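Local coordinates for DNA mismatch repair protein MutS (Thermus aquaticus, PDB 1EWQ) that binds mismatched DNA, probably carrying out the recognition step of mismatch repair, and has a weak ATPase activity, at residues L648-A653 with A681-E686; L257-V262 with I622-G627. All blocks are in the same frame, centred on the assembly; numbering follows the deposited sequence.

Interaction 1 (L648-A653 with A681-E686); sequences LILKEA and AEALHE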
ATOM      1  N   LEU C 648       4.279  33.098   7.993  1.00 31.47           N
ATOM      2  CA  LEU C 648       2.967  32.774   8.532  1.00 31.65           C
ATOM      3  C   LEU C 648       2.994  32.910  10.047  1.00 31.52           C
ATOM      4  O   LEU C 648       2.067  33.464  10.650  1.00 31.16           O
ATOM      5  CB  LEU C 648       2.542  31.349   8.159  1.00 32.34           C
ATOM      6  CG  LEU C 648       1.951  31.121   6.761  1.00 33.43           C
ATOM      7  CD1 LEU C 648       1.504  29.678   6.640  1.00 33.51           C
ATOM      8  CD2 LEU C 648       0.753  32.058   6.526  1.00 33.42           C
ATOM      9  N   ILE C 649       4.067  32.417  10.662  1.00 31.03           N
ATOM     10  CA  ILE C 649       4.193  32.493  12.109  1.00 30.93           C
ATOM     11  C   ILE C 649       4.209  33.935  12.614  1.00 30.93           C
ATOM     12  O   ILE C 649       3.521  34.258  13.578  1.00 30.78           O
ATOM     13  CB  ILE C 649       5.455  31.758  12.593  1.00 30.81           C
ATOM     14  CG1 ILE C 649       5.317  30.264  12.296  1.00 30.82           C
ATOM     15  CG2 ILE C 649       5.654  31.986  14.082  1.00 30.63           C
ATOM     16  CD1 ILE C 649       6.549  29.434  12.622  1.00 30.61           C
ATOM     17  N   LEU C 650       4.977  34.802  11.957  1.00 31.27           N
ATOM     18  CA  LEU C 650       5.075  36.203  12.367  1.00 31.78           C
ATOM     19  C   LEU C 650       3.768  36.958  12.218  1.00 32.34           C
ATOM     20  O   LEU C 650       3.503  37.899  12.961  1.00 32.72           O
ATOM     21  CB  LEU C 650       6.165  36.923  11.563  1.00 31.37           C
ATOM     22  CG  LEU C 650       7.593  36.466  11.869  1.00 31.41           C
ATOM     23  CD1 LEU C 650       8.557  37.085  10.890  1.00 31.47           C
ATOM     24  CD2 LEU C 650       7.951  36.848  13.288  1.00 31.45           C
ATOM     25  N   LYS C 651       2.950  36.540  11.262  1.00 32.95           N
ATOM     26  CA  LYS C 651       1.678  37.193  11.010  1.00 33.42           C
ATOM     27  C   LYS C 651       0.539  36.706  11.908  1.00 33.30           C
ATOM     28  O   LYS C 651      -0.426  37.428  12.135  1.00 33.39           O
ATOM     29  CB  LYS C 651       1.311  37.022   9.535  1.00 34.37           C
ATOM     30  CG  LYS C 651       2.291  37.729   8.605  1.00 35.68           C
ATOM     31  CD  LYS C 651       2.030  37.433   7.134  1.00 36.64           C
ATOM     32  CE  LYS C 651       3.174  37.979   6.270  1.00 37.04           C
ATOM     33  NZ  LYS C 651       3.106  37.488   4.857  1.00 37.23           N
ATOM     34  N   GLU C 652       0.648  35.490  12.428  1.00 33.00           N
ATOM     35  CA  GLU C 652      -0.400  34.964  13.292  1.00 32.53           C
ATOM     36  C   GLU C 652      -0.024  34.981  14.771  1.00 31.58           C
ATOM     37  O   GLU C 652      -0.902  35.054  15.623  1.00 31.48           O
ATOM     38  CB  GLU C 652      -0.790  33.544  12.850  1.00 33.64           C
ATOM     39  CG  GLU C 652       0.286  32.461  13.011  1.00 35.81           C
ATOM     40  CD  GLU C 652      -0.006  31.191  12.187  1.00 37.07           C
ATOM     41  OE1 GLU C 652      -1.147  31.030  11.691  1.00 37.39           O
ATOM     42  OE2 GLU C 652       0.911  30.348  12.043  1.00 37.70           O
ATOM     43  N   ALA C 653       1.275  34.947  15.071  1.00 30.94           N
ATOM     44  CA  ALA C 653       1.765  34.934  16.454  1.00 30.41           C
ATOM     45  C   ALA C 653       1.416  36.164  17.283  1.00 30.30           C
ATOM     46  O   ALA C 653       1.560  37.302  16.837  1.00 30.20           O
ATOM     47  CB  ALA C 653       3.265  34.732  16.471  1.00 30.73           C
ATOM     48  N   ALA C 681      14.349  36.868  15.324  1.00 27.27           N
ATOM     49  CA  ALA C 681      14.415  36.765  16.782  1.00 27.79           C
ATOM     50  C   ALA C 681      13.916  38.046  17.443  1.00 28.03           C
ATOM     51  O   ALA C 681      13.118  37.994  18.381  1.00 28.13           O
ATOM     52  CB  ALA C 681      15.849  36.473  17.233  1.00 27.53           C
ATOM     53  N   GLU C 682      14.373  39.197  16.952  1.00 28.26           N
ATOM     54  CA  GLU C 682      13.961  40.476  17.531  1.00 28.46           C
ATOM     55  C   GLU C 682      12.466  40.719  17.399  1.00 28.54           C
ATOM     56  O   GLU C 682      11.823  41.238  18.327  1.00 28.38           O
ATOM     57  CB  GLU C 682      14.721  41.640  16.874  1.00 29.21           C
ATOM     58  CG  GLU C 682      16.237  41.571  17.051  1.00 29.93           C
ATOM     59  CD  GLU C 682      16.966  42.764  16.445  1.00 30.52           C
ATOM     60  OE1 GLU C 682      16.429  43.384  15.498  1.00 30.45           O
ATOM     61  OE2 GLU C 682      18.087  43.066  16.906  1.00 30.44           O
ATOM     62  N   ALA C 683      11.902  40.349  16.251  1.00 28.23           N
ATOM     63  CA  ALA C 683      10.470  40.555  16.037  1.00 28.09           C
ATOM     64  C   ALA C 683       9.656  39.692  16.993  1.00 27.67           C
ATOM     65  O   ALA C 683       8.634  40.131  17.508  1.00 27.76           O
ATOM     66  CB  ALA C 683      10.094  40.246  14.589  1.00 27.75           C
ATOM     67  N   LEU C 684      10.107  38.467  17.238  1.00 27.69           N
ATOM     68  CA  LEU C 684       9.374  37.601  18.151  1.00 27.87           C
ATOM     69  C   LEU C 684       9.572  38.088  19.582  1.00 28.02           C
ATOM     70  O   LEU C 684       8.700  37.917  20.431  1.00 27.41           O
ATOM     71  CB  LEU C 684       9.816  36.141  17.987  1.00 27.40           C
ATOM     72  CG  LEU C 684       9.144  35.457  16.793  1.00 26.99           C
ATOM     73  CD1 LEU C 684       9.843  34.153  16.451  1.00 26.57           C
ATOM     74  CD2 LEU C 684       7.676  35.219  17.127  1.00 26.79           C
ATOM     75  N   HIS C 685      10.725  38.699  19.838  1.00 28.41           N
ATOM     76  CA  HIS C 685      11.007  39.252  21.159  1.00 29.37           C
ATOM     77  C   HIS C 685      10.041  40.433  21.365  1.00 30.04           C
ATOM     78  O   HIS C 685       9.373  40.526  22.397  1.00 29.85           O
ATOM     79  CB  HIS C 685      12.457  39.732  21.238  1.00 29.30           C
ATOM     80  CG  HIS C 685      12.746  40.565  22.443  1.00 29.38           C
ATOM     81  ND1 HIS C 685      13.120  40.023  23.656  1.00 29.39           N
ATOM     82  CD2 HIS C 685      12.690  41.904  22.631  1.00 29.17           C
ATOM     83  CE1 HIS C 685      13.286  40.993  24.536  1.00 29.25           C
ATOM     84  NE2 HIS C 685      13.032  42.144  23.939  1.00 29.52           N
ATOM     85  N   GLU C 686       9.969  41.322  20.369  1.00 30.56           N
ATOM     86  CA  GLU C 686       9.068  42.477  20.409  1.00 31.53           C
ATOM     87  C   GLU C 686       7.622  41.987  20.552  1.00 31.33           C
ATOM     88  O   GLU C 686       6.819  42.580  21.271  1.00 31.09           O
ATOM     89  CB  GLU C 686       9.151  43.297  19.108  1.00 32.91           C
ATOM     90  CG  GLU C 686      10.488  43.936  18.788  1.00 35.63           C
ATOM     91  CD  GLU C 686      10.532  44.495  17.353  1.00 37.18           C
ATOM     92  OE1 GLU C 686       9.620  45.285  16.997  1.00 38.24           O
ATOM     93  OE2 GLU C 686      11.473  44.149  16.587  1.00 37.38           O
TER

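Interaction 2 (L257-V262 with I622-G627); sequences LRALEV and IYTRIG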
ATOM      1  N   LEU C 257       0.264  20.485  13.950  1.00 22.38           N
ATOM      2  CA  LEU C 257      -0.331  19.175  14.191  1.00 23.01           C
ATOM      3  C   LEU C 257       0.574  18.094  13.624  1.00 23.66           C
ATOM      4  O   LEU C 257       0.714  17.034  14.231  1.00 24.08           O
ATOM      5  CB  LEU C 257      -1.725  19.084  13.562  1.00 22.48           C
ATOM      6  CG  LEU C 257      -2.821  19.880  14.280  1.00 22.21           C
ATOM      7  CD1 LEU C 257      -4.110  19.785  13.512  1.00 21.35           C
ATOM      8  CD2 LEU C 257      -2.998  19.341  15.690  1.00 21.73           C
ATOM      9  N   ARG C 258       1.196  18.372  12.478  1.00 23.85           N
ATOM     10  CA  ARG C 258       2.108  17.422  11.834  1.00 24.75           C
ATOM     11  C   ARG C 258       3.448  17.328  12.560  1.00 24.99           C
ATOM     12  O   ARG C 258       3.946  16.224  12.801  1.00 24.94           O
ATOM     13  CB  ARG C 258       2.378  17.814  10.371  1.00 25.22           C
ATOM     14  CG  ARG C 258       1.257  17.499   9.379  1.00 26.71           C
ATOM     15  CD  ARG C 258       1.637  17.932   7.956  1.00 27.63           C
ATOM     16  NE  ARG C 258       0.667  17.500   6.951  1.00 28.84           N
ATOM     17  CZ  ARG C 258       0.453  16.227   6.612  1.00 29.33           C
ATOM     18  NH1 ARG C 258       1.140  15.256   7.198  1.00 29.79           N
ATOM     19  NH2 ARG C 258      -0.444  15.921   5.683  1.00 29.65           N
ATOM     20  N   ALA C 259       4.037  18.476  12.893  1.00 24.80           N
ATOM     21  CA  ALA C 259       5.327  18.483  13.572  1.00 25.28           C
ATOM     22  C   ALA C 259       5.245  17.883  14.968  1.00 25.33           C
ATOM     23  O   ALA C 259       6.213  17.309  15.452  1.00 25.92           O
ATOM     24  CB  ALA C 259       5.898  19.911  13.643  1.00 25.40           C
ATOM     25  N   LEU C 260       4.091  18.016  15.611  1.00 25.83           N
ATOM     26  CA  LEU C 260       3.884  17.480  16.956  1.00 25.76           C
ATOM     27  C   LEU C 260       3.295  16.070  16.930  1.00 26.18           C
ATOM     28  O   LEU C 260       3.093  15.454  17.979  1.00 26.71           O
ATOM     29  CB  LEU C 260       2.950  18.400  17.744  1.00 25.65           C
ATOM     30  CG  LEU C 260       3.514  19.442  18.716  1.00 26.07           C
ATOM     31  CD1 LEU C 260       4.962  19.818  18.376  1.00 25.52           C
ATOM     32  CD2 LEU C 260       2.587  20.643  18.713  1.00 25.15           C
ATOM     33  N   GLU C 261       3.009  15.565  15.735  1.00 26.29           N
ATOM     34  CA  GLU C 261       2.438  14.233  15.583  1.00 26.47           C
ATOM     35  C   GLU C 261       1.268  14.014  16.543  1.00 26.65           C
ATOM     36  O   GLU C 261       1.234  13.033  17.278  1.00 26.20           O
ATOM     37  CB  GLU C 261       3.513  13.167  15.827  1.00 26.39           C
ATOM     38  CG  GLU C 261       4.765  13.359  14.994  1.00 26.81           C
ATOM     39  CD  GLU C 261       5.786  12.268  15.204  1.00 26.90           C
ATOM     40  OE1 GLU C 261       5.709  11.228  14.512  1.00 27.58           O
ATOM     41  OE2 GLU C 261       6.661  12.451  16.069  1.00 27.14           O
ATOM     42  N   VAL C 262       0.317  14.939  16.539  1.00 27.07           N
ATOM     43  CA  VAL C 262      -0.845  14.832  17.411  1.00 27.77           C
ATOM     44  C   VAL C 262      -1.769  13.696  16.975  1.00 28.66           C
ATOM     45  O   VAL C 262      -2.160  12.852  17.788  1.00 28.11           O
ATOM     46  CB  VAL C 262      -1.661  16.143  17.431  1.00 27.51           C
ATOM     47  CG1 VAL C 262      -2.884  15.974  18.319  1.00 27.60           C
ATOM     48  CG2 VAL C 262      -0.799  17.291  17.936  1.00 27.51           C
ATOM     49  N   ILE C 622      -0.205  27.354  19.134  1.00 23.75           N
ATOM     50  CA  ILE C 622       1.155  26.826  19.128  1.00 24.02           C
ATOM     51  C   ILE C 622       1.619  26.842  17.680  1.00 24.55           C
ATOM     52  O   ILE C 622       0.982  26.238  16.816  1.00 24.08           O
ATOM     53  CB  ILE C 622       1.205  25.395  19.656  1.00 23.87           C
ATOM     54  CG1 ILE C 622       0.772  25.369  21.124  1.00 23.90           C
ATOM     55  CG2 ILE C 622       2.607  24.837  19.485  1.00 24.05           C
ATOM     56  CD1 ILE C 622       0.545  23.970  21.672  1.00 23.98           C
ATOM     57  N   TYR C 623       2.720  27.545  17.422  1.00 25.18           N
ATOM     58  CA  TYR C 623       3.257  27.662  16.068  1.00 25.99           C
ATOM     59  C   TYR C 623       4.666  27.104  15.961  1.00 26.40           C
ATOM     60  O   TYR C 623       5.590  27.593  16.607  1.00 26.31           O
ATOM     61  CB  TYR C 623       3.248  29.128  15.623  1.00 26.34           C
ATOM     62  CG  TYR C 623       1.893  29.781  15.762  1.00 27.55           C
ATOM     63  CD1 TYR C 623       1.616  30.658  16.817  1.00 27.70           C
ATOM     64  CD2 TYR C 623       0.870  29.495  14.857  1.00 27.98           C
ATOM     65  CE1 TYR C 623       0.345  31.239  16.970  1.00 28.19           C
ATOM     66  CE2 TYR C 623      -0.402  30.063  15.001  1.00 29.05           C
ATOM     67  CZ  TYR C 623      -0.658  30.933  16.058  1.00 29.02           C
ATOM     68  OH  TYR C 623      -1.924  31.473  16.190  1.00 29.31           O
ATOM     69  N   THR C 624       4.826  26.086  15.121  1.00 26.72           N
ATOM     70  CA  THR C 624       6.113  25.442  14.937  1.00 26.94           C
ATOM     71  C   THR C 624       6.734  25.662  13.561  1.00 27.41           C
ATOM     72  O   THR C 624       6.043  25.913  12.568  1.00 27.27           O
ATOM     73  CB  THR C 624       5.997  23.912  15.152  1.00 27.07           C
ATOM     74  OG1 THR C 624       5.157  23.345  14.136  1.00 27.03           O
ATOM     75  CG2 THR C 624       5.399  23.603  16.521  1.00 27.23           C
ATOM     76  N   ARG C 625       8.057  25.551  13.539  1.00 27.71           N
ATOM     77  CA  ARG C 625       8.878  25.654  12.340  1.00 28.29           C
ATOM     78  C   ARG C 625      10.002  24.666  12.692  1.00 29.10           C
ATOM     79  O   ARG C 625      11.115  25.063  13.035  1.00 28.41           O
ATOM     80  CB  ARG C 625       9.422  27.082  12.173  1.00 27.84           C
ATOM     81  CG  ARG C 625       9.927  27.439  10.761  1.00 27.43           C
ATOM     82  CD  ARG C 625      10.996  26.483  10.236  1.00 27.75           C
ATOM     83  NE  ARG C 625      10.426  25.227   9.745  1.00 27.61           N
ATOM     84  CZ  ARG C 625      11.109  24.086   9.628  1.00 27.76           C
ATOM     85  NH1 ARG C 625      12.389  24.027   9.972  1.00 27.04           N
ATOM     86  NH2 ARG C 625      10.510  23.001   9.156  1.00 28.18           N
ATOM     87  N   ILE C 626       9.675  23.373  12.631  1.00 30.73           N
ATOM     88  CA  ILE C 626      10.601  22.292  12.994  1.00 32.28           C
ATOM     89  C   ILE C 626      10.791  21.236  11.914  1.00 33.30           C
ATOM     90  O   ILE C 626       9.835  20.834  11.254  1.00 33.93           O
ATOM     91  CB  ILE C 626      10.107  21.552  14.269  1.00 32.11           C
ATOM     92  CG1 ILE C 626       9.943  22.532  15.429  1.00 32.58           C
ATOM     93  CG2 ILE C 626      11.096  20.463  14.662  1.00 32.47           C
ATOM     94  CD1 ILE C 626       9.153  21.954  16.608  1.00 32.41           C
ATOM     95  N   GLY C 627      12.030  20.768  11.770  1.00 34.65           N
ATOM     96  CA  GLY C 627      12.353  19.743  10.787  1.00 36.09           C
ATOM     97  C   GLY C 627      12.079  20.124   9.343  1.00 37.31           C
ATOM     98  O   GLY C 627      12.284  21.266   8.943  1.00 37.12           O
TER

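Interaction 1 (L648-A653 with A681-E686)
L650 reaches from helix 638-652 to A683 and L684 on helix 670-687, and one methyl makes both of its contacts. Its CD2 lies 4.0 Å from CG of L684 and 4.2 Å from CB of A683. The L650 and L684 side chains cross at about a right angle. In both leucines CG stands beside the backbone N and anti to the carbonyl carbon (chi1 -68° in L650, -81° in L684); neither CB points straight at the other helix, and the branched ends close the distance. The tighter part is the L650-L684 pair; on the sheet side L684 and I649 both rest on V659 and L661 of strand 657-662. At the helix end the fit is slacker: CB of A653 comes only to 4.5 Å from CD2 of L684. There R687 ties the helices together, its NH1 hydrogen-bonded to the carbonyl oxygens of L650 and A653. The side away from the sheet is more open, with A683 partly exposed, K651 exposed and the second subunit close by: its L747 packs on L650, its V751 on A683, and its R754 makes a salt bridge with E682. These helices belong to successive crossovers of the P-loop ATPase fold and lie on one face of its sheet. With no hydrogen bond between the two segments, their mutual hold is van der Waals and hydrophobic, between two helices of one layer that the second subunit also touches.

Interaction 2 (L257-V262 with I622-G627)
A259, in the last turn of helix 254-259, sets its CB against T624 on edge strand 621-625, a contact that joins the region of MutS domain III to the ATPase domain. T624 makes contact at each of its side-chain atoms. Its CB is 4.3 Å from CB of A259. At the branch, OG1 sits between the backbone N and the carbonyl carbon (chi1 65°), which carries the hydroxyl to 3.5 Å from CB of A259, a van der Waals approach. The other arm, CG2, stands anti to the carbonyl carbon and meets CD1 of L260 at 4.2 Å. L260 divides its own fork between two strand residues, for its CD2 touches CG2 of I622 at 4.3 Å. A597 of helix 589-603 packs on both L260 and I622. I622 and T624 thus present one face of the strand to this apolar cluster, while Y623 and R625 turn to the other face, against helix 638-652. Just beyond L260 the helix ends in a Schellman motif: E261 has positive phi, and V262 N bonds to L257 O at 3.1 Å. Polar fastening comes from T256 of the same helix, whose OG1 hydrogen-bonds to the carbonyl oxygen of I622. Between the two segments themselves there is no hydrogen bond; small and branched side chains join the parts by van der Waals contact, and the threonine hydroxyl lies against a methyl group.

Strand 621-625 and helix 638-652, which follow each other in the chain, connect the two contacts, whose centres lie about 17 Å apart. Interaction 2 uses one face of the strand; from the other, I649 of interaction 1 brings its CD1 to 3.7 Å from CB of R625, and CA of A653 lies 4.0 Å from CE1 of Y623. Interaction 2 is the nearer to the predicted ATP site, with the L260 and S590 side chains about 9 Å apart, whereas interaction 1 borders the second subunit. Both are far from the DNA, their nearest atoms about 37 Å (interaction 2) and 50 Å (interaction 1) away. Packing thus runs from the domain III region through the ATPase core to the dimer interface.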